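Local coordinates for protein sucrose 6(F)-phosphate phosphorylase (Thermoanaerobacterium thermosaccharolyticum DSM 571, PDB 6S9V) that acts as a phosphorylase of the alpha-amylase family, with a catalytic domain folded as an eight-stranded beta/alpha (TIM) barrel, at residues A[38-43]-A[420-425]; A[46-51]-A[436-441]; A[207-212]-A[307-312]; A[277-282]-A[362-367]; A[281-286]-A[376-381]. All blocks are in the same frame, centred on the assembly; numbering follows the deposited sequence.

Contact 1: residues A[38-43]-A[420-425]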
# COMPACT_ATOMS: atom_id res chain seq x y z
N ASN A 38 6.06 0.57 -19.68
CA ASN A 38 6.77 -0.60 -20.20
C ASN A 38 8.08 -0.19 -20.87
O ASN A 38 9.10 -0.88 -20.72
CB ASN A 38 5.89 -1.36 -21.19
CG ASN A 38 4.98 -2.39 -20.51
OD1 ASN A 38 5.37 -3.02 -19.53
ND2 ASN A 38 3.78 -2.57 -21.06
N ASP A 39 8.07 0.91 -21.63
CA ASP A 39 9.30 1.38 -22.27
C ASP A 39 10.35 1.77 -21.23
O ASP A 39 11.53 1.46 -21.39
CB ASP A 39 9.01 2.57 -23.19
CG ASP A 39 8.19 2.19 -24.42
OD1 ASP A 39 8.09 0.98 -24.72
OD2 ASP A 39 7.66 3.10 -25.09
N VAL A 40 9.93 2.47 -20.17
CA VAL A 40 10.85 2.90 -19.12
C VAL A 40 11.40 1.70 -18.37
O VAL A 40 12.60 1.63 -18.07
CB VAL A 40 10.14 3.88 -18.17
CG1 VAL A 40 10.87 3.99 -16.84
CG2 VAL A 40 10.01 5.26 -18.83
N LEU A 41 10.54 0.72 -18.06
CA LEU A 41 11.02 -0.51 -17.43
C LEU A 41 12.06 -1.20 -18.29
O LEU A 41 13.09 -1.66 -17.78
CB LEU A 41 9.84 -1.44 -17.15
CG LEU A 41 8.92 -1.07 -15.99
CD1 LEU A 41 7.67 -1.92 -16.05
CD2 LEU A 41 9.64 -1.23 -14.64
N GLU A 42 11.81 -1.30 -19.60
CA GLU A 42 12.75 -1.96 -20.49
C GLU A 42 14.04 -1.16 -20.62
O GLU A 42 15.13 -1.74 -20.70
CB GLU A 42 12.12 -2.18 -21.86
CG GLU A 42 13.08 -2.77 -22.91
CD GLU A 42 12.42 -3.04 -24.26
OE1 GLU A 42 11.18 -3.15 -24.32
OE2 GLU A 42 13.15 -3.16 -25.27
N LYS A 43 13.95 0.17 -20.61
CA LYS A 43 15.15 0.97 -20.84
C LYS A 43 16.08 0.93 -19.63
O LYS A 43 17.30 0.78 -19.79
CB LYS A 43 14.75 2.41 -21.16
CG LYS A 43 15.89 3.31 -21.58
CD LYS A 43 15.36 4.65 -22.07
CE LYS A 43 16.49 5.64 -22.36
NZ LYS A 43 17.49 5.12 -23.34
N TYR A 420 5.84 12.04 -13.67
CA TYR A 420 7.08 12.25 -14.39
C TYR A 420 6.89 12.06 -15.89
O TYR A 420 6.35 11.04 -16.33
CB TYR A 420 8.16 11.26 -13.93
CG TYR A 420 8.69 11.49 -12.54
CD1 TYR A 420 8.05 10.94 -11.44
CD2 TYR A 420 9.83 12.26 -12.33
CE1 TYR A 420 8.54 11.14 -10.16
CE2 TYR A 420 10.32 12.47 -11.05
CZ TYR A 420 9.67 11.91 -9.97
OH TYR A 420 10.15 12.12 -8.70
N GLY A 421 7.37 13.02 -16.67
CA GLY A 421 7.51 12.80 -18.10
C GLY A 421 8.77 12.00 -18.42
O GLY A 421 9.66 11.84 -17.60
N LEU A 422 8.83 11.51 -19.66
CA LEU A 422 9.99 10.72 -20.07
C LEU A 422 11.29 11.50 -19.93
O LEU A 422 12.30 10.96 -19.46
CB LEU A 422 9.82 10.24 -21.52
CG LEU A 422 8.78 9.16 -21.80
CD1 LEU A 422 8.77 8.86 -23.30
CD2 LEU A 422 9.09 7.91 -21.00
N LYS A 423 11.29 12.77 -20.34
CA LYS A 423 12.52 13.55 -20.26
C LYS A 423 12.95 13.74 -18.81
O LYS A 423 14.15 13.71 -18.50
CB LYS A 423 12.35 14.89 -20.96
CG LYS A 423 11.91 14.74 -22.41
CD LYS A 423 13.02 14.22 -23.32
CE LYS A 423 14.14 15.21 -23.56
NZ LYS A 423 15.23 14.53 -24.32
N GLU A 424 11.98 13.92 -17.90
CA GLU A 424 12.32 14.08 -16.49
C GLU A 424 12.86 12.78 -15.90
O GLU A 424 13.76 12.80 -15.06
CB GLU A 424 11.09 14.55 -15.70
CG GLU A 424 11.38 14.84 -14.24
CD GLU A 424 10.21 15.45 -13.48
OE1 GLU A 424 9.09 15.52 -14.04
OE2 GLU A 424 10.41 15.87 -12.33
N ILE A 425 12.31 11.64 -16.33
CA ILE A 425 12.87 10.36 -15.91
C ILE A 425 14.30 10.22 -16.41
O ILE A 425 15.21 9.83 -15.66
CB ILE A 425 11.99 9.20 -16.41
CG1 ILE A 425 10.61 9.26 -15.77
CG2 ILE A 425 12.66 7.88 -16.11
CD1 ILE A 425 9.60 8.33 -16.42
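V40 and L422 mark the nearest approach of two helical backbones, their CA atoms 7.9 Å apart. Segment 38-43 lies inside helix 34-44, the helix between the first two strands, 22-25 and 51-54, of the TIM barrel. Segment 420-425 runs from a loop into the first turn of helix 422-428, beyond the last barrel strand. G421 stands at the N-cap of this helix, and its carbonyl O takes the first-turn bond from I425 N at 2.9 Å. Only side-chain carbon joins the segments, and the interface is small, about 120 Å² over both sides. V40 is the single residue of helix 34-44 that carries it: its CG2 branch, anti to the carbonyl carbon, faces the other helix and meets two methyl groups. L422 reaches in with one branch and runs past V40 in the opposite direction. I425, one turn further on, crosses V40 obliquely and brings only the end of its extended chain. L422 is exposed at the outer border. F45 packs on V40 and L30 on I425, from neighbouring loops. The tightest approach is V40 CG2 to L422 CD2 at 3.5 Å, with I425 CD1 at 3.9 Å from the same CG2.

Contact 2: residues A[46-51]-A[436-441]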
# COMPACT_ATOMS: atom_id res chain seq x y z
N SER A 46 15.01 -3.45 -16.15
CA SER A 46 14.59 -4.82 -16.44
C SER A 46 14.98 -5.78 -15.32
O SER A 46 14.21 -6.68 -14.97
CB SER A 46 15.16 -5.28 -17.78
OG SER A 46 14.38 -4.73 -18.82
N ASP A 47 16.19 -5.65 -14.76
CA ASP A 47 16.61 -6.51 -13.66
C ASP A 47 16.61 -5.76 -12.34
O ASP A 47 17.13 -6.25 -11.33
CB ASP A 47 17.98 -7.13 -13.94
CG ASP A 47 19.09 -6.10 -14.06
OD1 ASP A 47 18.79 -4.92 -14.34
OD2 ASP A 47 20.25 -6.48 -13.85
N VAL A 48 15.98 -4.59 -12.31
CA VAL A 48 15.86 -3.81 -11.10
C VAL A 48 14.61 -4.24 -10.34
O VAL A 48 14.60 -4.20 -9.10
CB VAL A 48 15.83 -2.31 -11.44
CG1 VAL A 48 15.50 -1.46 -10.21
CG2 VAL A 48 17.18 -1.89 -12.04
N PHE A 49 13.57 -4.67 -11.05
CA PHE A 49 12.32 -5.06 -10.40
C PHE A 49 11.92 -6.47 -10.83
O PHE A 49 12.05 -6.84 -12.00
CB PHE A 49 11.20 -4.09 -10.72
CG PHE A 49 11.50 -2.69 -10.28
CD1 PHE A 49 11.65 -2.40 -8.94
CD2 PHE A 49 11.64 -1.68 -11.20
CE1 PHE A 49 11.94 -1.12 -8.52
CE2 PHE A 49 11.92 -0.40 -10.79
CZ PHE A 49 12.08 -0.12 -9.45
N GLY A 50 11.45 -7.25 -9.86
CA GLY A 50 10.87 -8.55 -10.14
C GLY A 50 9.37 -8.49 -10.25
O GLY A 50 8.73 -9.45 -10.70
N GLY A 51 8.78 -7.38 -9.81
CA GLY A 51 7.34 -7.20 -9.86
C GLY A 51 6.98 -5.73 -9.86
O GLY A 51 7.80 -4.88 -9.52
N ARG A 436 23.11 5.22 -7.13
CA ARG A 436 23.46 4.43 -5.95
C ARG A 436 22.32 3.52 -5.53
O ARG A 436 22.54 2.37 -5.15
CB ARG A 436 23.83 5.35 -4.78
CG ARG A 436 25.12 6.10 -4.97
CD ARG A 436 25.28 7.14 -3.87
NE ARG A 436 25.45 6.53 -2.56
CZ ARG A 436 25.40 7.19 -1.41
NH1 ARG A 436 25.16 8.50 -1.40
NH2 ARG A 436 25.59 6.55 -0.26
N LEU A 437 21.08 4.02 -5.58
CA LEU A 437 19.93 3.21 -5.20
C LEU A 437 19.73 2.05 -6.18
O LEU A 437 19.39 0.93 -5.75
CB LEU A 437 18.68 4.07 -5.14
CG LEU A 437 17.36 3.37 -4.81
CD1 LEU A 437 17.48 2.51 -3.55
CD2 LEU A 437 16.24 4.42 -4.66
N LEU A 438 19.92 2.29 -7.47
CA LEU A 438 19.75 1.22 -8.45
C LEU A 438 20.78 0.11 -8.22
O LEU A 438 20.46 -1.08 -8.36
CB LEU A 438 19.85 1.78 -9.87
CG LEU A 438 18.71 2.73 -10.27
CD1 LEU A 438 18.91 3.27 -11.67
CD2 LEU A 438 17.36 2.05 -10.16
N LYS A 439 22.02 0.48 -7.89
CA LYS A 439 23.05 -0.52 -7.60
C LYS A 439 22.68 -1.34 -6.37
O LYS A 439 22.85 -2.57 -6.35
CB LYS A 439 24.41 0.16 -7.42
CG LYS A 439 25.56 -0.81 -7.29
CD LYS A 439 26.91 -0.10 -7.24
CE LYS A 439 28.04 -1.10 -6.99
NZ LYS A 439 29.38 -0.43 -6.92
N LEU A 440 22.17 -0.67 -5.33
CA LEU A 440 21.74 -1.37 -4.13
C LEU A 440 20.58 -2.31 -4.43
O LEU A 440 20.55 -3.45 -3.95
CB LEU A 440 21.33 -0.37 -3.05
CG LEU A 440 20.78 -0.95 -1.74
CD1 LEU A 440 21.87 -1.76 -1.03
CD2 LEU A 440 20.23 0.14 -0.85
N ILE A 441 19.61 -1.85 -5.23
CA ILE A 441 18.48 -2.70 -5.59
C ILE A 441 18.97 -3.95 -6.30
O ILE A 441 18.57 -5.08 -5.97
CB ILE A 441 17.47 -1.92 -6.46
CG1 ILE A 441 16.72 -0.90 -5.61
CG2 ILE A 441 16.51 -2.88 -7.11
CD1 ILE A 441 15.91 0.10 -6.43
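The loop that leads from helix 34-44 into barrel strand 51-54 is an alpha-to-beta return of the TIM barrel, and here its V48 packs on L438 and I441 of helix 432-446. The closest CA atoms, those of V48 and I441, are 6.2 Å apart, near enough for backbone as well as side chain to take part. V48 CG1, placed anti to the backbone N by a chi1 of 172°, does the touching. It meets I441 CG2 at 3.6 Å and, more loosely, L438 CD2 at 4.0 Å, with I441 CD1 a little further off at 4.1 Å. The two helix residues lie three positions apart, on one face of the helix, and receive the same valine methyl between them. That methyl also sits over the centre of the F49 ring, 3.7 Å above its plane, so aromatic and aliphatic groups close round it. I441 CG2 comes against V48 O at 3.1 Å, a tight carbon-to-oxygen contact. Polar links flank the apolar patch: D47 OD2 forms a salt bridge with R442, and N445 ND2 donates to D47 O and weakly to V48 O. F383 and L396 pack on I441 from other helices. The apolar V48 thus fastens an alpha-to-beta loop, just ahead of its strand, to a helix of the outer layer, an arrangement that belongs to the beta/alpha (TIM) barrel.

Contact 3: residues A[207-212]-A[307-312]. With BTB (2-[bis-(2-hydroxy-ethyl)-amino]-2-hydroxymethyl-propane-1,3-diol), chain C; SO4 (sulfate ion), chain E.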
# COMPACT_ATOMS: atom_id res chain seq x y z
N ILE A 207 -0.87 -11.30 -7.83
CA ILE A 207 -1.09 -10.81 -6.48
C ILE A 207 -2.14 -9.72 -6.53
O ILE A 207 -2.12 -8.86 -7.41
CB ILE A 207 0.22 -10.28 -5.85
CG1 ILE A 207 1.34 -11.30 -6.02
CG2 ILE A 207 0.00 -9.94 -4.40
CD1 ILE A 207 2.70 -10.79 -5.58
N VAL A 208 -3.07 -9.75 -5.58
CA VAL A 208 -4.16 -8.79 -5.55
C VAL A 208 -4.18 -8.13 -4.18
O VAL A 208 -4.29 -8.81 -3.15
CB VAL A 208 -5.52 -9.42 -5.87
CG1 VAL A 208 -6.66 -8.45 -5.55
CG2 VAL A 208 -5.58 -9.81 -7.34
N ARG A 209 -4.10 -6.80 -4.18
CA ARG A 209 -4.19 -6.01 -2.97
C ARG A 209 -5.66 -5.73 -2.67
O ARG A 209 -6.39 -5.22 -3.52
CB ARG A 209 -3.43 -4.69 -3.16
CG ARG A 209 -3.52 -3.66 -2.03
CD ARG A 209 -2.75 -2.40 -2.46
NE ARG A 209 -2.65 -1.37 -1.43
CZ ARG A 209 -3.60 -0.49 -1.14
NH1 ARG A 209 -4.77 -0.53 -1.77
NH2 ARG A 209 -3.39 0.42 -0.20
N LEU A 210 -6.09 -6.07 -1.45
CA LEU A 210 -7.46 -5.81 -1.02
C LEU A 210 -7.51 -4.43 -0.38
O LEU A 210 -7.20 -4.25 0.80
CB LEU A 210 -7.93 -6.88 -0.05
CG LEU A 210 -7.98 -8.31 -0.59
CD1 LEU A 210 -8.74 -9.20 0.37
CD2 LEU A 210 -8.62 -8.38 -1.97
N ASP A 211 -7.95 -3.44 -1.17
CA ASP A 211 -8.00 -2.07 -0.70
C ASP A 211 -9.08 -1.90 0.37
O ASP A 211 -10.21 -2.38 0.20
CB ASP A 211 -8.29 -1.14 -1.88
CG ASP A 211 -8.50 0.29 -1.46
OD1 ASP A 211 -7.53 0.92 -0.97
OD2 ASP A 211 -9.63 0.81 -1.61
N ALA A 212 -8.73 -1.22 1.46
CA ALA A 212 -9.70 -0.83 2.48
C ALA A 212 -10.49 -2.03 2.99
O ALA A 212 -11.65 -1.91 3.38
CB ALA A 212 -10.65 0.25 1.95
N ASP A 307 8.24 4.49 1.34
CA ASP A 307 7.14 5.27 0.79
C ASP A 307 6.18 4.36 0.00
O ASP A 307 6.52 3.26 -0.42
CB ASP A 307 7.66 6.39 -0.12
CG ASP A 307 8.70 5.93 -1.14
OD1 ASP A 307 9.13 4.75 -1.09
OD2 ASP A 307 9.08 6.75 -2.00
N CYS A 308 4.95 4.85 -0.14
CA CYS A 308 3.94 4.26 -1.01
C CYS A 308 3.08 5.41 -1.52
O CYS A 308 3.45 6.58 -1.40
CB CYS A 308 3.14 3.18 -0.27
SG CYS A 308 2.09 3.79 1.06
N HIS A 309 1.92 5.09 -2.09
CA HIS A 309 1.08 6.15 -2.67
C HIS A 309 0.32 6.94 -1.61
O HIS A 309 -0.15 8.05 -1.90
CB HIS A 309 0.09 5.57 -3.67
CG HIS A 309 -1.01 4.78 -3.04
ND1 HIS A 309 -0.82 3.53 -2.50
CD2 HIS A 309 -2.33 5.06 -2.88
CE1 HIS A 309 -1.97 3.08 -2.03
NE2 HIS A 309 -2.90 3.99 -2.25
N ASP A 310 0.20 6.41 -0.40
CA ASP A 310 -0.38 7.12 0.73
C ASP A 310 0.75 7.75 1.55
O ASP A 310 1.90 7.84 1.09
CB ASP A 310 -1.25 6.16 1.55
CG ASP A 310 -2.50 5.73 0.82
OD1 ASP A 310 -3.00 6.50 -0.02
OD2 ASP A 310 -2.99 4.60 1.07
N GLY A 311 0.44 8.22 2.75
CA GLY A 311 1.43 8.82 3.63
C GLY A 311 2.08 7.81 4.56
O GLY A 311 1.72 6.64 4.64
N ILE A 312 3.08 8.30 5.30
CA ILE A 312 3.81 7.49 6.27
C ILE A 312 2.93 7.24 7.49
O ILE A 312 2.51 8.20 8.14
CB ILE A 312 5.13 8.18 6.67
CG1 ILE A 312 6.01 8.41 5.43
CG2 ILE A 312 5.86 7.35 7.71
CD1 ILE A 312 7.07 9.49 5.62
C1 BTB C . -10.35 5.42 0.01
O1 BTB C . -10.27 6.66 -0.61
C2 BTB C . -9.03 4.65 -0.18
C3 BTB C . -8.95 4.15 -1.62
O3 BTB C . -10.07 3.33 -1.89
C4 BTB C . -9.05 3.42 0.74
O4 BTB C . -7.79 2.82 0.65
N BTB C . -7.85 5.48 0.17
C5 BTB C . -8.01 6.16 1.46
C6 BTB C . -6.64 6.35 2.10
O6 BTB C . -6.08 5.09 2.37
C7 BTB C . -7.44 6.45 -0.84
C8 BTB C . -6.22 5.92 -1.63
O8 BTB C . -5.43 5.11 -0.79
S SO4 E . 0.88 0.72 -2.11
O1 SO4 E . 1.10 0.62 -0.67
O2 SO4 E . -0.54 0.51 -2.39
O3 SO4 E . 1.67 -0.29 -2.80
O4 SO4 E . 1.29 2.03 -2.60
O HOH W 1 -4.76 2.92 0.06
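R209 and H309 approach from opposite directions across the C-terminal mouth of the TIM barrel, where alpha-amylase family enzymes have their active site. R209 lies on the fourth strand, 207-210, two residues before D211. H309 and D310 follow the seventh strand, 302-304. The R209 chain is extended, with CG anti to the backbone N, and carries the guanidinium to the edge of the H309 ring. The two planes stand 73° apart: NH2 of R209 lies in the ring plane, whereas CE1 of H309 sits over one guanidinium face, 3.5 Å from NH2. A sulfate oxygen, O2, covers that face too. In its own plane the guanidinium holds D211, NH1 meeting OD1 on its anti side at 3.2 Å, and NH1 also has a salt bridge to D96. D310 lays its carboxylate carbon over one face of the imidazole, near the rim. One water, accepting from R209 NH2 at 2.9 Å and donating to D310 OD2 at 2.6 Å, joins the two segments. The bound BTB spans both carboxylates, giving O4 to D211 OD1 at 2.5 Å and O8 to D310 OD1 at 2.9 Å; H309 NE2 donates to that O8. BTB and the sulfate probably come from the crystallisation liquor. H309 ND1 points a nearly straight bond, 168°, at sulfate O4 2.6 Å away, and H309 N donates to the same oxygen at 3.2 Å.

Contact 4: residues A[277-282]-A[362-367]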
# COMPACT_ATOMS: atom_id res chain seq x y z
N PHE A 277 7.82 4.50 9.60
CA PHE A 277 8.11 5.41 10.70
C PHE A 277 9.33 4.95 11.49
O PHE A 277 10.15 5.78 11.90
CB PHE A 277 6.89 5.51 11.63
CG PHE A 277 7.07 6.47 12.78
CD1 PHE A 277 7.79 6.09 13.92
CD2 PHE A 277 6.52 7.73 12.74
CE1 PHE A 277 7.97 6.99 14.98
CE2 PHE A 277 6.69 8.63 13.78
CZ PHE A 277 7.40 8.26 14.90
N THR A 278 9.45 3.64 11.74
CA THR A 278 10.56 3.14 12.54
C THR A 278 11.90 3.50 11.92
O THR A 278 12.84 3.88 12.63
CB THR A 278 10.42 1.62 12.70
OG1 THR A 278 9.21 1.33 13.43
CG2 THR A 278 11.61 1.03 13.45
N VAL A 279 12.01 3.40 10.59
CA VAL A 279 13.26 3.76 9.94
C VAL A 279 13.51 5.26 10.02
O VAL A 279 14.64 5.70 10.26
CB VAL A 279 13.27 3.25 8.49
CG1 VAL A 279 14.42 3.86 7.71
CG2 VAL A 279 13.37 1.71 8.47
N LEU A 280 12.46 6.07 9.86
CA LEU A 280 12.63 7.52 10.02
C LEU A 280 13.18 7.85 11.40
O LEU A 280 14.13 8.64 11.54
CB LEU A 280 11.30 8.24 9.81
CG LEU A 280 10.95 8.81 8.44
CD1 LEU A 280 9.60 9.50 8.55
CD2 LEU A 280 12.01 9.77 7.92
N TYR A 281 12.56 7.30 12.44
CA TYR A 281 13.01 7.55 13.81
C TYR A 281 14.44 7.08 14.00
O TYR A 281 15.25 7.77 14.64
CB TYR A 281 12.07 6.85 14.80
CG TYR A 281 12.53 6.94 16.23
CD1 TYR A 281 13.42 6.01 16.76
CD2 TYR A 281 12.08 7.97 17.05
CE1 TYR A 281 13.85 6.10 18.08
CE2 TYR A 281 12.50 8.06 18.37
CZ TYR A 281 13.39 7.13 18.88
OH TYR A 281 13.81 7.24 20.19
N THR A 282 14.77 5.90 13.47
CA THR A 282 16.12 5.36 13.60
C THR A 282 17.16 6.33 13.08
O THR A 282 18.19 6.58 13.73
CB THR A 282 16.21 4.04 12.82
OG1 THR A 282 15.28 3.08 13.35
CG2 THR A 282 17.61 3.49 12.88
N CYS A 362 4.47 13.20 2.63
CA CYS A 362 5.83 13.70 2.43
C CYS A 362 6.57 12.67 1.59
O CYS A 362 6.38 11.47 1.81
CB CYS A 362 6.54 13.88 3.79
SG CYS A 362 8.10 14.81 3.80
N THR A 363 7.39 13.11 0.63
CA THR A 363 8.25 12.12 -0.02
C THR A 363 9.27 11.63 1.00
O THR A 363 9.66 12.35 1.91
CB THR A 363 8.96 12.68 -1.27
OG1 THR A 363 10.03 13.55 -0.89
CG2 THR A 363 7.97 13.41 -2.17
N TYR A 364 9.68 10.37 0.87
CA TYR A 364 10.57 9.81 1.88
C TYR A 364 11.93 10.49 1.85
O TYR A 364 12.53 10.75 2.90
CB TYR A 364 10.69 8.30 1.72
CG TYR A 364 10.92 7.59 3.03
CD1 TYR A 364 9.86 7.17 3.81
CD2 TYR A 364 12.21 7.37 3.50
CE1 TYR A 364 10.07 6.53 5.02
CE2 TYR A 364 12.43 6.74 4.69
CZ TYR A 364 11.36 6.32 5.46
OH TYR A 364 11.60 5.68 6.66
N TYR A 365 12.42 10.82 0.65
CA TYR A 365 13.67 11.55 0.51
C TYR A 365 13.59 12.92 1.17
O TYR A 365 14.51 13.32 1.89
CB TYR A 365 14.00 11.65 -0.98
CG TYR A 365 15.30 12.32 -1.34
CD1 TYR A 365 16.53 11.77 -0.98
CD2 TYR A 365 15.30 13.49 -2.09
CE1 TYR A 365 17.72 12.38 -1.35
CE2 TYR A 365 16.48 14.10 -2.46
CZ TYR A 365 17.69 13.56 -2.08
OH TYR A 365 18.85 14.18 -2.46
N SER A 366 12.48 13.64 0.96
CA SER A 366 12.30 14.93 1.63
C SER A 366 12.21 14.76 3.14
O SER A 366 12.69 15.61 3.91
CB SER A 366 11.04 15.63 1.11
OG SER A 366 11.23 16.16 -0.19
N ALA A 367 11.59 13.67 3.59
CA ALA A 367 11.45 13.42 5.02
C ALA A 367 12.81 13.25 5.69
O ALA A 367 12.97 13.59 6.87
CB ALA A 367 10.59 12.18 5.27
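Y364 and L280 bury the greatest areas here, lying side by side and running in opposite directions, with A367 next in extent. The tyrosine ring reaches across to helix 275-285. Its chi1 of -149° is well short of anti, and this turn brings the hydroxyl against the helix backbone. Y364 CZ meets L280 CG at 3.9 Å, the ring lying obliquely to the leucine. The hydroxyl reaches further, 3.5 Å from V279 CB, where the valine crosses the tyrosine at about a right angle. This OH hydrogen-bonds P276 O, a carbonyl of the same helix. The leucine, for its part, has a chi1 of -95°, and its CD2 branch touches A367 CB at 3.9 Å. The contact thus joins helix 275-285, which follows the sixth strand 269-271 of the TIM barrel, to the short helix 364-367 in the connection between the seventh and eighth strands. That short helix is capped by T363, whose OG1 accepts from S366 N at 3.1 Å. On the longer one, T282 OG1 bonds to T278 O at 2.7 Å, from the face of that carbonyl opposite to the one T282 N uses. L368 and C334 also pack on L280, while A378 and I381 of helix 372-384 flank V279.

Contact 5: residues A[281-286]-A[376-381]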
# COMPACT_ATOMS: atom_id res chain seq x y z
N TYR A 281 12.56 7.30 12.44
CA TYR A 281 13.01 7.55 13.81
C TYR A 281 14.44 7.08 14.00
O TYR A 281 15.25 7.77 14.64
CB TYR A 281 12.07 6.85 14.80
CG TYR A 281 12.53 6.94 16.23
CD1 TYR A 281 13.42 6.01 16.76
CD2 TYR A 281 12.08 7.97 17.05
CE1 TYR A 281 13.85 6.10 18.08
CE2 TYR A 281 12.50 8.06 18.37
CZ TYR A 281 13.39 7.13 18.88
OH TYR A 281 13.81 7.24 20.19
N THR A 282 14.77 5.90 13.47
CA THR A 282 16.12 5.36 13.60
C THR A 282 17.16 6.33 13.08
O THR A 282 18.19 6.58 13.73
CB THR A 282 16.21 4.04 12.82
OG1 THR A 282 15.28 3.08 13.35
CG2 THR A 282 17.61 3.49 12.88
N LEU A 283 16.92 6.89 11.89
CA LEU A 283 17.90 7.75 11.24
C LEU A 283 17.91 9.15 11.83
O LEU A 283 18.99 9.75 12.00
CB LEU A 283 17.61 7.79 9.74
CG LEU A 283 17.69 6.42 9.09
CD1 LEU A 283 17.08 6.44 7.69
CD2 LEU A 283 19.13 5.94 9.03
N ILE A 284 16.74 9.70 12.17
CA ILE A 284 16.69 11.04 12.75
C ILE A 284 17.38 11.07 14.11
O ILE A 284 18.09 12.02 14.44
CB ILE A 284 15.23 11.53 12.85
CG1 ILE A 284 14.70 11.89 11.46
CG2 ILE A 284 15.14 12.72 13.80
CD1 ILE A 284 13.20 12.12 11.42
N ASN A 285 17.18 10.02 14.92
CA ASN A 285 17.68 9.99 16.28
C ASN A 285 18.97 9.19 16.45
O ASN A 285 19.51 9.13 17.55
CB ASN A 285 16.60 9.43 17.21
CG ASN A 285 15.37 10.30 17.25
OD1 ASN A 285 14.26 9.85 16.96
ND2 ASN A 285 15.55 11.55 17.61
N LYS A 286 19.48 8.59 15.38
CA LYS A 286 20.74 7.85 15.42
C LYS A 286 20.71 6.78 16.50
O LYS A 286 21.66 6.62 17.27
CB LYS A 286 21.92 8.79 15.63
CG LYS A 286 22.08 9.84 14.56
CD LYS A 286 23.33 10.66 14.80
CE LYS A 286 23.44 11.81 13.80
NZ LYS A 286 23.60 11.33 12.40
N LEU A 376 20.00 6.29 1.39
CA LEU A 376 20.54 4.98 1.02
C LEU A 376 20.59 4.05 2.23
O LEU A 376 20.33 2.85 2.11
CB LEU A 376 21.92 5.13 0.38
CG LEU A 376 21.96 5.22 -1.14
CD1 LEU A 376 21.37 3.98 -1.81
CD2 LEU A 376 21.22 6.45 -1.60
N ALA A 377 20.92 4.59 3.41
CA ALA A 377 20.90 3.79 4.62
C ALA A 377 19.50 3.26 4.90
O ALA A 377 19.33 2.09 5.27
CB ALA A 377 21.42 4.61 5.80
N ALA A 378 18.48 4.11 4.71
CA ALA A 378 17.09 3.71 4.89
C ALA A 378 16.72 2.54 3.99
O ALA A 378 16.07 1.58 4.43
CB ALA A 378 16.18 4.90 4.63
N ARG A 379 17.07 2.63 2.71
CA ARG A 379 16.75 1.55 1.77
C ARG A 379 17.54 0.29 2.10
O ARG A 379 17.03 -0.82 1.93
CB ARG A 379 17.03 2.01 0.33
CG ARG A 379 16.06 3.07 -0.18
CD ARG A 379 14.69 2.48 -0.49
NE ARG A 379 13.80 3.51 -1.03
CZ ARG A 379 12.48 3.43 -1.11
NH1 ARG A 379 11.85 2.34 -0.68
NH2 ARG A 379 11.79 4.45 -1.60
N ALA A 380 18.80 0.43 2.53
CA ALA A 380 19.56 -0.75 2.94
C ALA A 380 18.88 -1.46 4.10
O ALA A 380 18.72 -2.69 4.09
CB ALA A 380 20.99 -0.35 3.31
N ILE A 381 18.47 -0.70 5.12
CA ILE A 381 17.72 -1.27 6.23
C ILE A 381 16.48 -1.99 5.70
O ILE A 381 16.19 -3.13 6.08
CB ILE A 381 17.34 -0.19 7.25
CG1 ILE A 381 18.58 0.39 7.93
CG2 ILE A 381 16.36 -0.77 8.28
CD1 ILE A 381 18.29 1.70 8.66
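L283 faces A378 with 7.6 Å between their CA atoms, where the axes of the short segments 281-285 and 376-381, parts of helices 275-285 and 372-384, come within 10.7 Å and run at 142° to each other. One leucine supplies nearly all the contact from its side. With CG beside the backbone N (chi1 -60°), L283 leaves its backbone toward the other helix and divides its two methyl groups between partners. CD1 rests on A378 CB at 3.5 Å. CD2 takes the longer contacts, with A377 CB at 4.2 Å and I381 CD1 at 4.3 Å. The two alanines are small enough for the leucine to approach the helix surface, and I381, one turn on from A377, borders it with a larger side chain. All four residues are buried. T282 is on the edge of this patch, and L291 packs against both T282 and I381. Past the leucine the first helix ends, K286 taking a positive phi of 55°. There the C-terminal sheet domain joins in: Y484 OH bonds to L283 O, K286 NZ to L481 O, and L481 touches L283 itself. The leucine seated on two alanines is apolar helix-helix packing in the outer helical layer of the TIM barrel.

Overall arrangement
Contact 3 sits at the mouth of the eight-stranded barrel, about 2 Å from the chain's centre, and the other four lie in the surrounding layer. Contacts 1 and 2, centres 15 Å apart, join the first beta/alpha unit to the successive helices 422-428 and 432-446. Contacts 4 and 5 lie 8 Å apart, share helix 275-285 and use the consecutive helices 364-367 and 372-384. Along the chain, contacts 3, 4 and 5 are nested inside the loops closed by 1 and 2, and contact 3 alternates with 4 and 5. A D307-R379 salt bridge and packing by L437 and L440 tie helix 372-384 both to the loop after the seventh strand and to helix 432-446.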